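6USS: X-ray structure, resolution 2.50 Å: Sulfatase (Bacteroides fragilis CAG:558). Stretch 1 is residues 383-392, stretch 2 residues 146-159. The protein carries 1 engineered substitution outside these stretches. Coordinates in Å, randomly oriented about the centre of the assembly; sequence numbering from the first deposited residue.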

# COMPACT_ATOMS: atom_id res chain seq x y z
N PHE A 383 -20.76 5.25 -9.11
CA PHE A 383 -19.87 4.09 -9.20
C PHE A 383 -19.42 3.61 -7.82
O PHE A 383 -19.21 2.41 -7.61
CB PHE A 383 -18.64 4.43 -10.05
CG PHE A 383 -18.88 4.38 -11.54
CD1 PHE A 383 -19.89 5.12 -12.13
CD2 PHE A 383 -18.05 3.62 -12.36
CE1 PHE A 383 -20.09 5.08 -13.53
CE2 PHE A 383 -18.25 3.57 -13.75
CZ PHE A 383 -19.27 4.31 -14.33
N TYR A 384 -19.28 4.55 -6.86
CA TYR A 384 -18.78 4.20 -5.53
C TYR A 384 -19.74 3.28 -4.77
O TYR A 384 -19.35 2.14 -4.45
CB TYR A 384 -18.45 5.48 -4.77
CG TYR A 384 -17.89 5.40 -3.37
CD1 TYR A 384 -18.64 4.91 -2.32
CD2 TYR A 384 -16.62 5.90 -3.10
CE1 TYR A 384 -18.13 4.88 -1.03
CE2 TYR A 384 -16.10 5.90 -1.84
CZ TYR A 384 -16.85 5.39 -0.80
OH TYR A 384 -16.32 5.38 0.47
N PRO A 385 -20.99 3.68 -4.48
CA PRO A 385 -21.92 2.71 -3.87
C PRO A 385 -22.14 1.48 -4.73
O PRO A 385 -22.36 0.40 -4.17
CB PRO A 385 -23.23 3.49 -3.72
CG PRO A 385 -22.91 4.91 -4.03
CD PRO A 385 -21.70 4.90 -4.89
N SER A 386 -22.11 1.60 -6.06
CA SER A 386 -22.43 0.46 -6.92
C SER A 386 -21.36 -0.61 -6.84
O SER A 386 -21.65 -1.81 -6.78
CB SER A 386 -22.63 0.89 -8.37
OG SER A 386 -23.58 1.93 -8.47
N ILE A 387 -20.09 -0.20 -6.82
CA ILE A 387 -19.02 -1.17 -6.80
C ILE A 387 -18.97 -1.87 -5.43
O ILE A 387 -18.77 -3.08 -5.34
CB ILE A 387 -17.69 -0.48 -7.19
CG1 ILE A 387 -17.66 -0.28 -8.71
CG2 ILE A 387 -16.50 -1.29 -6.69
CD1 ILE A 387 -16.73 0.80 -9.23
N LEU A 388 -19.20 -1.12 -4.35
CA LEU A 388 -19.27 -1.73 -3.02
C LEU A 388 -20.41 -2.74 -2.93
O LEU A 388 -20.26 -3.78 -2.27
CB LEU A 388 -19.42 -0.63 -1.97
CG LEU A 388 -18.19 0.29 -1.92
CD1 LEU A 388 -18.40 1.41 -0.93
CD2 LEU A 388 -16.91 -0.49 -1.63
N GLU A 389 -21.55 -2.45 -3.57
CA GLU A 389 -22.67 -3.37 -3.57
C GLU A 389 -22.38 -4.60 -4.43
O GLU A 389 -22.76 -5.72 -4.07
CB GLU A 389 -23.94 -2.67 -4.06
CG GLU A 389 -25.15 -3.58 -4.25
CD GLU A 389 -26.45 -2.80 -4.45
OE1 GLU A 389 -26.42 -1.54 -4.41
OE2 GLU A 389 -27.51 -3.45 -4.62
N MET A 390 -21.70 -4.40 -5.56
CA MET A 390 -21.29 -5.54 -6.36
C MET A 390 -20.39 -6.45 -5.56
O MET A 390 -20.44 -7.68 -5.70
CB MET A 390 -20.56 -5.07 -7.62
CG MET A 390 -21.44 -4.54 -8.72
SD MET A 390 -20.42 -3.56 -9.83
CE MET A 390 -21.49 -3.28 -11.22
N ALA A 391 -19.54 -5.86 -4.71
CA ALA A 391 -18.62 -6.61 -3.88
C ALA A 391 -19.27 -7.16 -2.61
O ALA A 391 -18.60 -7.79 -1.79
CB ALA A 391 -17.42 -5.73 -3.52
N GLN A 392 -20.58 -6.95 -2.46
CA GLN A 392 -21.34 -7.46 -1.32
C GLN A 392 -20.78 -6.92 -0.01
O GLN A 392 -20.76 -7.61 1.01
CB GLN A 392 -21.36 -8.99 -1.32
CG GLN A 392 -21.83 -9.60 -2.62
CD GLN A 392 -21.69 -11.10 -2.62
OE1 GLN A 392 -21.59 -11.73 -1.56
NE2 GLN A 392 -21.66 -11.69 -3.81
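Stretch 2 146-159: ATSLAEILKDNGYH

Two short helices, far apart in sequence, run side by side in nearly the same direction and pack through a small apolar seam that a single tyrosine hydrogen bond fastens at its N-terminal end. Helix 149-155 lies against helix 383-390 with only 10° between their N-to-C directions and a closest axis approach of 10.5 Å. So slight an angle keeps the helices together over successive turns, and the register repeats every four residues: CA of Leu 149 lies 6.3 Å from CA of Tyr 384, and CA of Leu 153 lies 7.0 Å from CA of Leu 388.

Stretch 2 enters as an extended segment, Ala 146 to Ser 148, and turns into its helix at Leu 149. Ser 148, chi1 t, takes the N-cap position, with its OG accepting a weak bond from Ala 150 N at 3.4 Å. Just before this cap, the carbonyl O of Thr 147 receives the hydrogen bond from Tyr 384 OH at 2.8 Å, near the plane of the ring. Tyr 384 uses chi1 t; its CA-to-CB bond points sideways, yet the ring reaches across, so that CD2 sits 3.7 Å from CB of Leu 149 and CZ lies 4.0 Å from CD1 of Ile 152. Leu 149 CD1 covers one face of the ring. One side chain thus serves both polar and apolar needs.

Leu 149, in a t, p rotamer, is the most heavily covered residue of the contact. Its CD1 also meets CD2 of Leu 388 at 3.4 Å and CG2 of Ile 387 at 4.0 Å. Leu 388 meets three residues from the other side: besides Leu 149, its CD2 touches CG2 of Ile 152 and CD2 of Leu 153, each at 3.8 Å. One turn further along stretch 2, CD1 of Leu 153 packs 3.9 Å from CG2 of Ile 387, while its CD2 lies 3.5 Å from CB of Ala 391.

Both stretches leave their helices near the far end of the seam. Asn 156 ND2 bonds back to Ile 152 O at 2.8 Å, and Gly 157 follows with a positive phi at which a CB would jam against the preceding carbonyl. The chain then brings Tyr 158 back to the contact, its CE1 3.5 Å from CB of Ala 391. Gln 392 ends stretch 1's helix in a Schellman motif. The rule is compact: branched aliphatics along the seam, tyrosines near its ends.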

# COMPACT_ATOMS: atom_id res chain seq x y z
N ALA A 146 -11.63 11.98 2.69
CA ALA A 146 -12.69 11.04 2.37
C ALA A 146 -12.19 9.62 2.55
O ALA A 146 -10.99 9.33 2.42
CB ALA A 146 -13.22 11.23 0.94
N THR A 147 -13.13 8.73 2.87
CA THR A 147 -12.87 7.31 2.96
C THR A 147 -12.87 6.71 1.55
O THR A 147 -13.89 6.78 0.84
CB THR A 147 -13.94 6.65 3.84
OG1 THR A 147 -13.84 7.21 5.16
CG2 THR A 147 -13.72 5.16 3.90
N SER A 148 -11.73 6.16 1.15
CA SER A 148 -11.51 5.73 -0.23
C SER A 148 -12.28 4.47 -0.57
O SER A 148 -12.40 3.55 0.25
CB SER A 148 -10.03 5.50 -0.49
OG SER A 148 -9.84 5.13 -1.86
N LEU A 149 -12.77 4.42 -1.81
CA LEU A 149 -13.44 3.22 -2.30
C LEU A 149 -12.54 1.99 -2.23
O LEU A 149 -13.01 0.89 -1.89
CB LEU A 149 -13.93 3.47 -3.73
CG LEU A 149 -14.43 2.29 -4.58
CD1 LEU A 149 -15.67 1.63 -4.01
CD2 LEU A 149 -14.69 2.78 -5.98
N ALA A 150 -11.25 2.15 -2.54
CA ALA A 150 -10.33 1.01 -2.51
C ALA A 150 -10.02 0.55 -1.10
O ALA A 150 -9.75 -0.64 -0.88
CB ALA A 150 -9.03 1.35 -3.24
N GLU A 151 -10.02 1.49 -0.14
CA GLU A 151 -9.84 1.12 1.27
C GLU A 151 -10.97 0.21 1.75
O GLU A 151 -10.72 -0.76 2.48
CB GLU A 151 -9.77 2.39 2.13
CG GLU A 151 -9.20 2.17 3.54
CD GLU A 151 -7.70 1.82 3.54
OE1 GLU A 151 -6.95 2.44 2.75
OE2 GLU A 151 -7.29 0.93 4.32
N ILE A 152 -12.20 0.50 1.34
CA ILE A 152 -13.34 -0.28 1.83
C ILE A 152 -13.33 -1.67 1.21
O ILE A 152 -13.59 -2.67 1.89
CB ILE A 152 -14.65 0.46 1.55
CG1 ILE A 152 -14.67 1.82 2.25
CG2 ILE A 152 -15.82 -0.34 2.04
CD1 ILE A 152 -15.92 2.60 1.93
N LEU A 153 -13.03 -1.75 -0.09
CA LEU A 153 -12.82 -3.04 -0.73
C LEU A 153 -11.68 -3.80 -0.06
O LEU A 153 -11.83 -4.98 0.29
CB LEU A 153 -12.55 -2.86 -2.23
CG LEU A 153 -13.73 -2.34 -3.07
CD1 LEU A 153 -13.31 -2.03 -4.50
CD2 LEU A 153 -14.84 -3.36 -3.07
N LYS A 154 -10.53 -3.14 0.12
CA LYS A 154 -9.38 -3.77 0.77
C LYS A 154 -9.74 -4.29 2.16
O LYS A 154 -9.52 -5.46 2.48
CB LYS A 154 -8.21 -2.78 0.84
CG LYS A 154 -6.88 -3.31 1.39
CD LYS A 154 -5.97 -2.14 1.87
CE LYS A 154 -5.27 -2.46 3.21
NZ LYS A 154 -4.56 -3.84 3.25
N ASP A 155 -10.36 -3.43 2.98
CA ASP A 155 -10.70 -3.81 4.35
C ASP A 155 -11.77 -4.89 4.41
O ASP A 155 -11.93 -5.53 5.46
CB ASP A 155 -11.15 -2.58 5.14
CG ASP A 155 -10.04 -1.51 5.27
OD1 ASP A 155 -8.82 -1.83 5.22
OD2 ASP A 155 -10.41 -0.33 5.43
N ASN A 156 -12.50 -5.13 3.32
CA ASN A 156 -13.49 -6.20 3.27
C ASN A 156 -12.99 -7.45 2.56
O ASN A 156 -13.79 -8.33 2.25
CB ASN A 156 -14.77 -5.71 2.61
CG ASN A 156 -15.67 -4.96 3.56
OD1 ASN A 156 -16.57 -5.55 4.17
ND2 ASN A 156 -15.44 -3.66 3.70
N GLY A 157 -11.68 -7.55 2.29
CA GLY A 157 -11.09 -8.77 1.79
C GLY A 157 -10.66 -8.78 0.34
O GLY A 157 -10.14 -9.80 -0.12
N TYR A 158 -10.83 -7.69 -0.39
CA TYR A 158 -10.40 -7.67 -1.78
C TYR A 158 -8.91 -7.40 -1.90
O TYR A 158 -8.31 -6.70 -1.07
CB TYR A 158 -11.18 -6.61 -2.56
CG TYR A 158 -12.48 -7.13 -3.11
CD1 TYR A 158 -13.57 -7.37 -2.26
CD2 TYR A 158 -12.63 -7.40 -4.47
CE1 TYR A 158 -14.77 -7.85 -2.75
CE2 TYR A 158 -13.83 -7.87 -4.98
CZ TYR A 158 -14.89 -8.10 -4.11
OH TYR A 158 -16.08 -8.59 -4.63
N HIS A 159 -8.29 -8.01 -2.92
CA HIS A 159 -6.93 -7.66 -3.33
C HIS A 159 -7.05 -6.54 -4.37
O HIS A 159 -7.61 -6.76 -5.45
CB HIS A 159 -6.21 -8.88 -3.90
CG HIS A 159 -4.85 -8.57 -4.46
ND1 HIS A 159 -3.83 -8.05 -3.70
CD2 HIS A 159 -4.36 -8.69 -5.72
CE1 HIS A 159 -2.76 -7.88 -4.46
NE2 HIS A 159 -3.05 -8.27 -5.69